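Local atomic coordinates of salicylic acid-binding protein 2 (Nicotiana tabacum, PDB entry 1XKL), a protein that hydrolyses methyl salicylate to salicylic acid and methanol in the signalling that activates systemic acquired resistance in plants. Residues 76-81 and 100-105. Sequence-based numbering, arbitrary orientation.
Sequences ILVGHS and AAVFLA. With STH (2-amino-4H-1,3-benzoxathiin-4-ol), chain E.
With CG anti to the backbone N in both His80 (chi1 171°) and Leu104, the two side chains rise from the same sheet face and cross obliquely, CD2 of His80 lying 4.0 Å from CD2 of Leu104. Further back on that face Val78 and Val102 run side by side, with Val78 CG2 4.1 Å from Val102 CB, and helix 245-258 packs against Val102 and Leu104. Helix 83-93 covers Leu77 and Ala101 on the other face. Five backbone hydrogen bonds join the parallel strands, from Leu77 N to Ala100 O through to Ser81 N to Leu104 O (3.3 Å), donors coming alternately from either strand; Gly79 N to Val102 O is 2.8 Å. Leu104 O also receives a CA-H contact from His80 CA at 3.5 Å. At Ser81 the backbone turns sharply (phi 52°, psi -124°), and its CB sits 3.7 Å over the centre of the His80 ring. Ser81 OG is bonded covalently to C7 of the ligand (1.4 Å) and hydrogen-bonded to His238; His80 NE2 hydrogen-bonds to the backbone O of His238. Just after strand 100-104, Ala105 touches Asp210, which with His238 forms the charge relay. The two strands and helix 83-93 make a beta-alpha-beta unit of the alpha/beta-hydrolase fold, with the catalytic serine on the nucleophile elbow.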
ATOM      1  N   ILE A  76     -21.216  -8.410 -39.995  1.00 19.43           N
ATOM      2  CA  ILE A  76     -19.960  -9.003 -40.406  1.00 17.76           C
ATOM      3  C   ILE A  76     -19.141  -9.095 -39.128  1.00 16.45           C
ATOM      4  O   ILE A  76     -18.797  -8.071 -38.522  1.00 15.18           O
ATOM      5  CB  ILE A  76     -19.218  -8.108 -41.421  1.00 19.48           C
ATOM      6  CG1 ILE A  76     -20.074  -7.936 -42.676  1.00 22.12           C
ATOM      7  CG2 ILE A  76     -17.870  -8.719 -41.778  1.00 18.70           C
ATOM      8  CD1 ILE A  76     -19.616  -6.823 -43.585  1.00 25.13           C
ATOM      9  N   LEU A  77     -18.851 -10.324 -38.709  1.00 14.82           N
ATOM     10  CA  LEU A  77     -18.080 -10.555 -37.491  1.00 14.03           C
ATOM     11  C   LEU A  77     -16.589 -10.562 -37.774  1.00 16.97           C
ATOM     12  O   LEU A  77     -16.123 -11.200 -38.724  1.00 19.62           O
ATOM     13  CB  LEU A  77     -18.477 -11.890 -36.846  1.00 14.89           C
ATOM     14  CG  LEU A  77     -19.809 -11.940 -36.097  1.00 17.69           C
ATOM     15  CD1 LEU A  77     -20.099 -13.355 -35.630  1.00 18.24           C
ATOM     16  CD2 LEU A  77     -19.724 -11.003 -34.894  1.00 16.40           C
ATOM     17  N   VAL A  78     -15.840  -9.836 -36.960  1.00 13.79           N
ATOM     18  CA  VAL A  78     -14.400  -9.794 -37.117  1.00 12.65           C
ATOM     19  C   VAL A  78     -13.805 -10.139 -35.756  1.00 13.46           C
ATOM     20  O   VAL A  78     -13.960  -9.395 -34.786  1.00 12.59           O
ATOM     21  CB  VAL A  78     -13.926  -8.405 -37.599  1.00 13.11           C
ATOM     22  CG1 VAL A  78     -12.411  -8.407 -37.816  1.00 11.40           C
ATOM     23  CG2 VAL A  78     -14.637  -8.058 -38.910  1.00  9.52           C
ATOM     24  N   GLY A  79     -13.161 -11.300 -35.696  1.00 13.19           N
ATOM     25  CA  GLY A  79     -12.562 -11.761 -34.463  1.00 13.06           C
ATOM     26  C   GLY A  79     -11.055 -11.760 -34.523  1.00 13.10           C
ATOM     27  O   GLY A  79     -10.446 -12.280 -35.457  1.00 15.77           O
ATOM     28  N   HIS A  80     -10.443 -11.174 -33.510  1.00 13.10           N
ATOM     29  CA  HIS A  80      -8.997 -11.097 -33.439  1.00 12.85           C
ATOM     30  C   HIS A  80      -8.455 -11.992 -32.328  1.00 12.75           C
ATOM     31  O   HIS A  80      -9.020 -12.038 -31.231  1.00 12.57           O
ATOM     32  CB  HIS A  80      -8.587  -9.644 -33.193  1.00 14.22           C
ATOM     33  CG  HIS A  80      -7.130  -9.467 -32.889  1.00 13.22           C
ATOM     34  ND1 HIS A  80      -6.671  -9.075 -31.653  1.00 16.18           N
ATOM     35  CD2 HIS A  80      -6.032  -9.639 -33.664  1.00 15.69           C
ATOM     36  CE1 HIS A  80      -5.347  -9.015 -31.675  1.00 15.19           C
ATOM     37  NE2 HIS A  80      -4.937  -9.352 -32.884  1.00 12.75           N
ATOM     38  N   SER A  81      -7.363 -12.696 -32.625  1.00 13.75           N
ATOM     39  CA  SER A  81      -6.765 -13.514 -31.730  1.00 15.32           C
ATOM     40  C   SER A  81      -7.770 -14.501 -31.086  1.00 13.81           C
ATOM     41  O   SER A  81      -8.443 -15.232 -31.815  1.00 13.87           O
ATOM     42  CB  SER A  81      -6.074 -12.638 -30.691  1.00 16.54           C
ATOM     43  OG  SER A  81      -4.975 -12.950 -29.892  1.00 18.63           O
ATOM     44  N   ALA A 100     -20.539 -13.052 -43.070  1.00 21.48           N
ATOM     45  CA  ALA A 100     -19.297 -13.789 -43.065  1.00 21.09           C
ATOM     46  C   ALA A 100     -18.583 -13.555 -41.752  1.00 19.67           C
ATOM     47  O   ALA A 100     -18.821 -12.554 -41.070  1.00 19.69           O
ATOM     48  CB  ALA A 100     -18.417 -13.336 -44.220  1.00 22.65           C
ATOM     49  N   ALA A 101     -17.706 -14.487 -41.406  1.00 16.65           N
ATOM     50  CA  ALA A 101     -16.929 -14.400 -40.185  1.00 16.48           C
ATOM     51  C   ALA A 101     -15.474 -14.237 -40.585  1.00 16.17           C
ATOM     52  O   ALA A 101     -14.933 -15.043 -41.338  1.00 17.35           O
ATOM     53  CB  ALA A 101     -17.116 -15.673 -39.353  1.00 15.56           C
ATOM     54  N   VAL A 102     -14.845 -13.184 -40.084  1.00 15.57           N
ATOM     55  CA  VAL A 102     -13.456 -12.908 -40.406  1.00 14.56           C
ATOM     56  C   VAL A 102     -12.563 -13.194 -39.203  1.00 15.00           C
ATOM     57  O   VAL A 102     -12.799 -12.679 -38.101  1.00 16.06           O
ATOM     58  CB  VAL A 102     -13.278 -11.427 -40.835  1.00 12.96           C
ATOM     59  CG1 VAL A 102     -11.851 -11.176 -41.288  1.00 10.97           C
ATOM     60  CG2 VAL A 102     -14.254 -11.103 -41.955  1.00 13.02           C
ATOM     61  N   PHE A 103     -11.546 -14.021 -39.423  1.00 13.25           N
ATOM     62  CA  PHE A 103     -10.604 -14.390 -38.380  1.00 14.31           C
ATOM     63  C   PHE A 103      -9.263 -13.728 -38.634  1.00 13.64           C
ATOM     64  O   PHE A 103      -8.494 -14.159 -39.493  1.00 14.48           O
ATOM     65  CB  PHE A 103     -10.450 -15.925 -38.311  1.00 13.18           C
ATOM     66  CG  PHE A 103     -11.727 -16.650 -37.952  1.00 11.39           C
ATOM     67  CD1 PHE A 103     -12.706 -16.884 -38.913  1.00 11.60           C
ATOM     68  CD2 PHE A 103     -11.967 -17.054 -36.638  1.00 11.37           C
ATOM     69  CE1 PHE A 103     -13.904 -17.507 -38.569  1.00 10.79           C
ATOM     70  CE2 PHE A 103     -13.160 -17.676 -36.286  1.00  8.71           C
ATOM     71  CZ  PHE A 103     -14.129 -17.901 -37.250  1.00  7.61           C
ATOM     72  N   LEU A 104      -8.998 -12.662 -37.889  1.00 14.73           N
ATOM     73  CA  LEU A 104      -7.752 -11.913 -38.026  1.00 14.78           C
ATOM     74  C   LEU A 104      -6.722 -12.492 -37.069  1.00 16.06           C
ATOM     75  O   LEU A 104      -6.840 -12.324 -35.854  1.00 15.52           O
ATOM     76  CB  LEU A 104      -7.997 -10.434 -37.695  1.00 14.03           C
ATOM     77  CG  LEU A 104      -6.775  -9.528 -37.634  1.00 13.15           C
ATOM     78  CD1 LEU A 104      -6.127  -9.418 -39.023  1.00 14.71           C
ATOM     79  CD2 LEU A 104      -7.217  -8.148 -37.140  1.00 13.38           C
ATOM     80  N   ALA A 105      -5.721 -13.175 -37.623  1.00 15.43           N
ATOM     81  CA  ALA A 105      -4.668 -13.795 -36.832  1.00 15.05           C
ATOM     82  C   ALA A 105      -5.306 -14.333 -35.553  1.00 15.09           C
ATOM     83  O   ALA A 105      -4.815 -14.112 -34.451  1.00 15.91           O
ATOM     84  CB  ALA A 105      -3.592 -12.775 -36.500  1.00 14.05           C
TER
HETATM   85  C8  STH E 297      -4.865 -14.944 -27.326  1.00 18.18           C
HETATM   86  O8  STH E 297      -5.612 -15.949 -26.795  1.00 19.41           O
HETATM   87  C1  STH E 297      -3.418 -15.122 -27.641  1.00 19.22           C
HETATM   88  C2  STH E 297      -2.648 -13.989 -28.214  1.00 17.57           C
HETATM   89  C3  STH E 297      -1.267 -14.163 -28.512  1.00 18.39           C
HETATM   90  C4  STH E 297      -0.619 -15.408 -28.240  1.00 18.29           C
HETATM   91  C5  STH E 297      -1.351 -16.502 -27.682  1.00 16.41           C
HETATM   92  C6  STH E 297      -2.721 -16.359 -27.376  1.00 14.09           C
HETATM   93  C7  STH E 297      -4.678 -12.679 -28.535  1.00 19.09           C
HETATM   94  O2  STH E 297      -3.262 -12.743 -28.504  1.00 17.99           O
HETATM   95  N7  STH E 297      -5.049 -11.374 -28.241  1.00 18.77           N
HETATM   96  S7  STH E 297      -5.490 -13.717 -27.603  1.00 25.17           S